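PDB 4Z8T: AvrRxo1-ORF1 from Xanthomonas oryzae pv. oryzicola, which is a type III effector that contains a polynucleotide kinase domain, binds its partner AvrRxo1-ORF2 and probably acts as a P-loop phosphotransferase. Local coordinates for residues A[79-82]-A[83-87]; A[101-104]-A[105-108]; A[186-189]-A[190-193]. One frame throughout, in Å; residues are numbered along the deposited sequence.

All three contacts are local, each within one continuous run of chain, and they follow one another in series without nesting or crossing. Interaction 1 comes first, on helix 78-85, which follows strand 66-71 and carries Thr79 beside a sulfate. Interaction 2 closes a turn in the loop between helices 87-95 and 108-113 and leads into the latter, next to AvrRxo1-ORF2. Interaction 3 turns the chain from strand 179-185 into helix 189-198. The centre of interaction 1 is about 19 Å from that of interaction 2 and about 18 Å from that of interaction 3; interactions 2 and 3 have centres about 22 Å apart. Interactions 1 and 3 both pack against strand 238-245 of the mixed sheet.

Interaction 1 (A[79-82]-A[83-87]); sequences TRIA and TKKIP. With SO4 (sulfate ion), chain D.
Ala82 lies under the end of the Ile86 side chain, whose CD1 stands 4.1 Å from Ala82 CB, one helical turn apart. The extended CG1-CD1 arm of Ile86 (chi2 167°) runs back over Ala82, and both side chains pack on Leu70 of strand 66-71. On another side of the helix, Lys85 sets CG 3.9 Å from Ile81 CD1 before its chain bends away; both side chains also touch Phe243. Thr83 turns its hydroxyl back on the preceding turn: OG1 sits anti to its own carbonyl carbon (chi1 -60°) and donates to Thr79 O at 2.9 Å, from above the carbonyl plane. Thr83 N reaches the same oxygen, so two donors grip Thr79 O. Arg80 and Lys84 run side by side on the exposed flank, like charges with Arg80 NH2 4.0 Å from Lys84 NZ. The last helical bond, from Ile86 N to Ala82 O at 3.3 Å, comes in well above the carbonyl plane as the chain leaves the helix. At the other end Thr79 N donates almost straight to sulfate O4 (3.1 Å, 171°), and Gly77 N binds the same ion; Thr79 OG1 bonds a glycerol. A backbone-held anion at the start of a helix following a strand is consistent with the P-loop (Walker A motif) of a nucleotide-binding kinase fold.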
loop_
_atom_site.group_PDB
_atom_site.type_symbol
_atom_site.label_atom_id
_atom_site.label_comp_id
_atom_site.label_asym_id
_atom_site.label_seq_id
_atom_site.Cartn_x
_atom_site.Cartn_y
_atom_site.Cartn_z
ATOM N N THR A 79 -17.707 -12.017 16.153
ATOM C CA THR A 79 -18.932 -12.275 16.906
ATOM C C THR A 79 -20.149 -11.548 16.329
ATOM O O THR A 79 -21.216 -12.151 16.159
ATOM C CB THR A 79 -18.727 -11.953 18.388
ATOM O OG1 THR A 79 -17.688 -12.800 18.899
ATOM C CG2 THR A 79 -20.010 -12.191 19.166
ATOM N N ARG A 80 -19.991 -10.270 15.995
ATOM C CA ARG A 80 -21.077 -9.510 15.397
ATOM C C ARG A 80 -21.506 -10.084 14.041
ATOM O O ARG A 80 -22.700 -10.144 13.729
ATOM C CB ARG A 80 -20.678 -8.036 15.270
ATOM C CG ARG A 80 -21.822 -7.128 14.870
ATOM C CD ARG A 80 -21.362 -5.677 14.744
ATOM N NE ARG A 80 -22.283 -4.903 13.919
ATOM C CZ ARG A 80 -23.430 -4.402 14.363
ATOM N NH1 ARG A 80 -23.790 -4.594 15.625
ATOM N NH2 ARG A 80 -24.215 -3.709 13.549
ATOM N N ILE A 81 -20.538 -10.521 13.237
ATOM C CA ILE A 81 -20.879 -11.170 11.966
ATOM C C ILE A 81 -21.675 -12.470 12.159
ATOM O O ILE A 81 -22.684 -12.697 11.474
ATOM C CB ILE A 81 -19.632 -11.421 11.095
ATOM C CG1 ILE A 81 -19.170 -10.111 10.459
ATOM C CG2 ILE A 81 -19.923 -12.458 10.006
ATOM C CD1 ILE A 81 -20.115 -9.557 9.398
ATOM N N ALA A 82 -21.243 -13.311 13.095
ATOM C CA ALA A 82 -21.989 -14.532 13.408
ATOM C C ALA A 82 -23.425 -14.206 13.808
ATOM O O ALA A 82 -24.379 -14.827 13.327
ATOM C CB ALA A 82 -21.287 -15.327 14.501
ATOM N N THR A 83 -23.575 -13.195 14.659
ATOM C CA THR A 83 -24.877 -12.792 15.180
ATOM C C THR A 83 -25.822 -12.280 14.089
ATOM O O THR A 83 -27.012 -12.592 14.080
ATOM C CB THR A 83 -24.697 -11.713 16.275
ATOM O OG1 THR A 83 -23.911 -12.252 17.349
ATOM C CG2 THR A 83 -26.045 -11.227 16.805
ATOM N N LYS A 84 -25.281 -11.515 13.155
ATOM C CA LYS A 84 -26.083 -10.817 12.165
ATOM C C LYS A 84 -26.235 -11.587 10.860
ATOM O O LYS A 84 -27.284 -11.513 10.198
ATOM C CB LYS A 84 -25.414 -9.478 11.885
ATOM C CG LYS A 84 -26.085 -8.605 10.858
ATOM C CD LYS A 84 -25.283 -7.316 10.701
ATOM C CE LYS A 84 -25.966 -6.321 9.780
ATOM N NZ LYS A 84 -25.396 -4.956 9.988
ATOM N N LYS A 85 -25.193 -12.327 10.487
ATOM C CA LYS A 85 -25.139 -12.905 9.146
ATOM C C LYS A 85 -25.306 -14.411 9.105
ATOM O O LYS A 85 -25.305 -15.011 8.030
ATOM C CB LYS A 85 -23.830 -12.507 8.442
ATOM C CG LYS A 85 -23.596 -11.017 8.366
ATOM C CD LYS A 85 -24.798 -10.268 7.795
ATOM C CE LYS A 85 -25.111 -10.663 6.351
ATOM N NZ LYS A 85 -26.306 -9.926 5.833
ATOM N N ILE A 86 -25.450 -15.040 10.265
ATOM C CA ILE A 86 -25.717 -16.475 10.311
ATOM C C ILE A 86 -26.935 -16.685 11.207
ATOM O O ILE A 86 -26.800 -17.195 12.322
ATOM C CB ILE A 86 -24.501 -17.310 10.837
ATOM C CG1 ILE A 86 -23.174 -16.781 10.269
ATOM C CG2 ILE A 86 -24.679 -18.795 10.514
ATOM C CD1 ILE A 86 -21.951 -17.344 10.971
ATOM N N PRO A 87 -28.125 -16.288 10.719
ATOM C CA PRO A 87 -29.327 -16.291 11.572
ATOM C C PRO A 87 -29.620 -17.601 12.308
ATOM O O PRO A 87 -30.070 -17.546 13.459
ATOM C CB PRO A 87 -30.469 -15.991 10.587
ATOM C CG PRO A 87 -29.826 -15.277 9.456
ATOM C CD PRO A 87 -28.422 -15.842 9.343
HETATM S S SO4 D . -15.364 -9.562 17.996
HETATM O O1 SO4 D . -14.333 -8.723 17.408
HETATM O O2 SO4 D . -16.704 -9.100 17.629
HETATM O O3 SO4 D . -15.204 -9.472 19.447
HETATM O O4 SO4 D . -15.183 -10.948 17.583
#

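Interaction 2 (A[101-104]-A[105-108]); sequences CVNP and DVFK
Asn103 reaches its side-chain amide forward over Asp105 in an Asx turn, at the start of a short run of helix-like turns leading into helix 108-113. Its CG is anti to the backbone N (chi1 -179°), which carries OD1 forward to accept from Asp105 N at 3.0 Å. The donor approaches from above the amide plane, and the bond is moderately bent. The carbonyl of the same residue holds the next amide, Val106 N, at 3.2 Å, so side chain and backbone of Asn103 receive successive N-H groups. The Asn103 amide and Asp105 carboxylate cross with their planes 62° apart, and a water bridges Asn103 ND2 and Asp105 OD2. That carboxylate oxygen also bonds Ser98 OG of the AvrRxo1-ORF2 chain, while Asn103 ND2 makes a weak bond to Asp157; this turn therefore lies at the interface with the partner protein.

Val106 places CG2 between its backbone N and carbonyl carbon, close to Asn103 O, and CG1 4.0 Å from Asn103 CB. The same CG2 lies over one face of the Phe107 ring, 3.7 Å above the plane and offset toward the rim. Phe107 N donates to Pro104 O at 3.1 Å, and the ring presents its edge to that oxygen; beyond the turn, it packs on Leu133, Leu43 and Ala47. Lys108 is nearly straight until its final bend (chi4 65°), which brings the ammonium across Pro104 to the Asp105 carboxylate. His127 and Ser130 also bind the buried ammonium nitrogen. In the salt bridge, Lys108 NZ meets Asp105 OD1 nearly head-on to the C-O bond, at 2.7 Å.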
loop_
_atom_site.group_PDB
_atom_site.type_symbol
_atom_site.label_atom_id
_atom_site.label_comp_id
_atom_site.label_asym_id
_atom_site.label_seq_id
_atom_site.Cartn_x
_atom_site.Cartn_y
_atom_site.Cartn_z
ATOM N N CYS A 101 -18.932 -23.384 21.597
ATOM C CA CYS A 101 -18.069 -23.387 20.417
ATOM C C CYS A 101 -16.699 -23.984 20.713
ATOM O O CYS A 101 -16.212 -23.929 21.858
ATOM C CB CYS A 101 -17.894 -21.963 19.875
ATOM S SG CYS A 101 -19.450 -21.151 19.446
ATOM N N VAL A 102 -16.079 -24.568 19.688
ATOM C CA VAL A 102 -14.710 -25.072 19.810
ATOM C C VAL A 102 -13.708 -23.928 19.716
ATOM O O VAL A 102 -13.554 -23.304 18.667
ATOM C CB VAL A 102 -14.377 -26.112 18.737
ATOM C CG1 VAL A 102 -12.932 -26.579 18.891
ATOM C CG2 VAL A 102 -15.324 -27.287 18.841
ATOM N N ASN A 103 -13.031 -23.669 20.833
ATOM C CA ASN A 103 -12.188 -22.498 21.004
ATOM C C ASN A 103 -11.518 -22.646 22.368
ATOM O O ASN A 103 -12.216 -22.683 23.375
ATOM C CB ASN A 103 -13.082 -21.256 21.005
ATOM C CG ASN A 103 -12.312 -19.965 21.158
ATOM O OD1 ASN A 103 -11.110 -19.959 21.423
ATOM N ND2 ASN A 103 -13.014 -18.846 20.997
ATOM N N PRO A 104 -10.176 -22.721 22.408
ATOM C CA PRO A 104 -9.471 -22.863 23.696
ATOM C C PRO A 104 -9.767 -21.724 24.654
ATOM O O PRO A 104 -9.804 -21.915 25.868
ATOM C CB PRO A 104 -7.989 -22.828 23.302
ATOM C CG PRO A 104 -7.955 -22.230 21.929
ATOM C CD PRO A 104 -9.242 -22.655 21.271
ATOM N N ASP A 105 -9.986 -20.533 24.117
ATOM C CA ASP A 105 -10.242 -19.392 24.979
ATOM C C ASP A 105 -11.463 -19.513 25.898
ATOM O O ASP A 105 -11.525 -18.831 26.922
ATOM C CB ASP A 105 -10.338 -18.119 24.138
ATOM C CG ASP A 105 -9.048 -17.812 23.416
ATOM O OD1 ASP A 105 -7.973 -18.177 23.937
ATOM O OD2 ASP A 105 -9.109 -17.214 22.322
ATOM N N VAL A 106 -12.428 -20.367 25.548
ATOM C CA VAL A 106 -13.626 -20.515 26.378
ATOM C C VAL A 106 -13.330 -21.156 27.733
ATOM O O VAL A 106 -14.143 -21.047 28.651
ATOM C CB VAL A 106 -14.763 -21.333 25.700
ATOM C CG1 VAL A 106 -15.169 -20.717 24.356
ATOM C CG2 VAL A 106 -14.367 -22.797 25.553
ATOM N N PHE A 107 -12.184 -21.827 27.850
ATOM C CA PHE A 107 -11.832 -22.504 29.110
ATOM C C PHE A 107 -10.945 -21.653 29.995
ATOM O O PHE A 107 -10.711 -22.005 31.160
ATOM C CB PHE A 107 -11.115 -23.832 28.849
ATOM C CG PHE A 107 -11.973 -24.859 28.155
ATOM C CD1 PHE A 107 -12.999 -25.491 28.841
ATOM C CD2 PHE A 107 -11.752 -25.193 26.822
ATOM C CE1 PHE A 107 -13.801 -26.434 28.224
ATOM C CE2 PHE A 107 -12.552 -26.137 26.192
ATOM C CZ PHE A 107 -13.576 -26.765 26.897
ATOM N N LYS A 108 -10.435 -20.554 29.448
ATOM C CA LYS A 108 -9.367 -19.804 30.106
ATOM C C LYS A 108 -9.769 -19.140 31.407
ATOM O O LYS A 108 -9.014 -19.188 32.374
ATOM C CB LYS A 108 -8.751 -18.767 29.160
ATOM C CG LYS A 108 -7.784 -19.378 28.162
ATOM C CD LYS A 108 -7.032 -18.291 27.401
ATOM C CE LYS A 108 -5.895 -18.880 26.599
ATOM N NZ LYS A 108 -6.437 -19.761 25.534
HETATM O O HOH W 1 -11.454 -16.243 21.273
#

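Interaction 3 (A[186-189]-A[190-193]); sequences DAPL and ENSL
This is a helix N-terminal cap contact: Pro188 stands just before helix 189-198, where the chain turns out of strand 179-185 of the central sheet. Pro188 O receives Ser192 N at 3.3 Å in the carbonyl plane, and Asn191 N adds a weak, bent bond at 2.9 Å. One residue on, Leu193 N bonds to Leu189 O. Beside the proline ring, the Asn191 amide points the same way, with ND2 3.8 Å from Pro188 CD. Ala187 CB meets Asn191 CB at 3.9 Å, and all three of these side chains touch Thr245. Leu193 CD1 comes to 4.2 Å from Leu189 CG; both leucines also pack on Leu284. A water donates to Ala187 O and to Ser192 OG (2.6 Å), tying the end of the strand exit to the first helical turn. Ser192 OG also bonds Thr74 O, and the Glu190 carboxylate forms a salt bridge with Arg296. With both Thr74 O and the water around it, the buried Ser192 hydroxyl gives its proton to Thr74 O and accepts one from the water.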
loop_
_atom_site.group_PDB
_atom_site.type_symbol
_atom_site.label_atom_id
_atom_site.label_comp_id
_atom_site.label_asym_id
_atom_site.label_seq_id
_atom_site.Cartn_x
_atom_site.Cartn_y
_atom_site.Cartn_z
ATOM N N ASP A 186 -12.588 -10.088 7.889
ATOM C CA ASP A 186 -11.347 -9.318 7.832
ATOM C C ASP A 186 -11.538 -7.895 8.329
ATOM O O ASP A 186 -12.580 -7.280 8.085
ATOM C CB ASP A 186 -10.841 -9.223 6.395
ATOM C CG ASP A 186 -9.497 -8.549 6.309
ATOM O OD1 ASP A 186 -8.480 -9.267 6.445
ATOM O OD2 ASP A 186 -9.436 -7.306 6.137
ATOM N N ALA A 187 -10.520 -7.386 9.020
ATOM C CA ALA A 187 -10.423 -5.965 9.325
ATOM C C ALA A 187 -8.971 -5.547 9.179
ATOM O O ALA A 187 -8.069 -6.374 9.295
ATOM C CB ALA A 187 -10.909 -5.693 10.742
ATOM N N PRO A 188 -8.733 -4.256 8.932
ATOM C CA PRO A 188 -7.357 -3.761 8.885
ATOM C C PRO A 188 -6.646 -4.068 10.195
ATOM O O PRO A 188 -7.302 -4.145 11.241
ATOM C CB PRO A 188 -7.536 -2.245 8.731
ATOM C CG PRO A 188 -8.866 -2.084 8.084
ATOM C CD PRO A 188 -9.722 -3.222 8.573
ATOM N N LEU A 189 -5.332 -4.243 10.132
ATOM C CA LEU A 189 -4.562 -4.597 11.317
ATOM C C LEU A 189 -4.780 -3.610 12.447
ATOM O O LEU A 189 -4.931 -4.012 13.593
ATOM C CB LEU A 189 -3.081 -4.690 10.974
ATOM C CG LEU A 189 -2.098 -4.954 12.118
ATOM C CD1 LEU A 189 -2.469 -6.193 12.914
ATOM C CD2 LEU A 189 -0.698 -5.118 11.532
ATOM N N GLU A 190 -4.788 -2.324 12.123
ATOM C CA GLU A 190 -5.003 -1.322 13.157
ATOM C C GLU A 190 -6.349 -1.494 13.859
ATOM O O GLU A 190 -6.478 -1.216 15.066
ATOM C CB GLU A 190 -4.876 0.080 12.551
ATOM C CG GLU A 190 -4.348 1.112 13.501
ATOM C CD GLU A 190 -3.847 2.349 12.775
ATOM O OE1 GLU A 190 -4.439 2.706 11.732
ATOM O OE2 GLU A 190 -2.851 2.949 13.240
ATOM N N ASN A 191 -7.360 -1.961 13.127
ATOM C CA ASN A 191 -8.664 -2.179 13.746
ATOM C C ASN A 191 -8.580 -3.292 14.770
ATOM O O ASN A 191 -9.213 -3.234 15.814
ATOM C CB ASN A 191 -9.742 -2.521 12.707
ATOM C CG ASN A 191 -10.262 -1.298 11.986
ATOM O OD1 ASN A 191 -9.578 -0.267 11.919
ATOM N ND2 ASN A 191 -11.483 -1.394 11.453
ATOM N N SER A 192 -7.812 -4.329 14.458
ATOM C CA SER A 192 -7.625 -5.408 15.414
ATOM C C SER A 192 -6.855 -4.941 16.628
ATOM O O SER A 192 -7.150 -5.361 17.735
ATOM C CB SER A 192 -6.900 -6.603 14.779
ATOM O OG SER A 192 -7.776 -7.298 13.897
ATOM N N LEU A 193 -5.866 -4.069 16.423
ATOM C CA LEU A 193 -5.066 -3.582 17.541
ATOM C C LEU A 193 -5.938 -2.774 18.498
ATOM O O LEU A 193 -5.900 -2.986 19.718
ATOM C CB LEU A 193 -3.879 -2.744 17.040
ATOM C CG LEU A 193 -2.865 -3.478 16.143
ATOM C CD1 LEU A 193 -1.829 -2.495 15.556
ATOM C CD2 LEU A 193 -2.142 -4.587 16.886
HETATM O O HOH W 2 -6.746 -7.896 11.534
#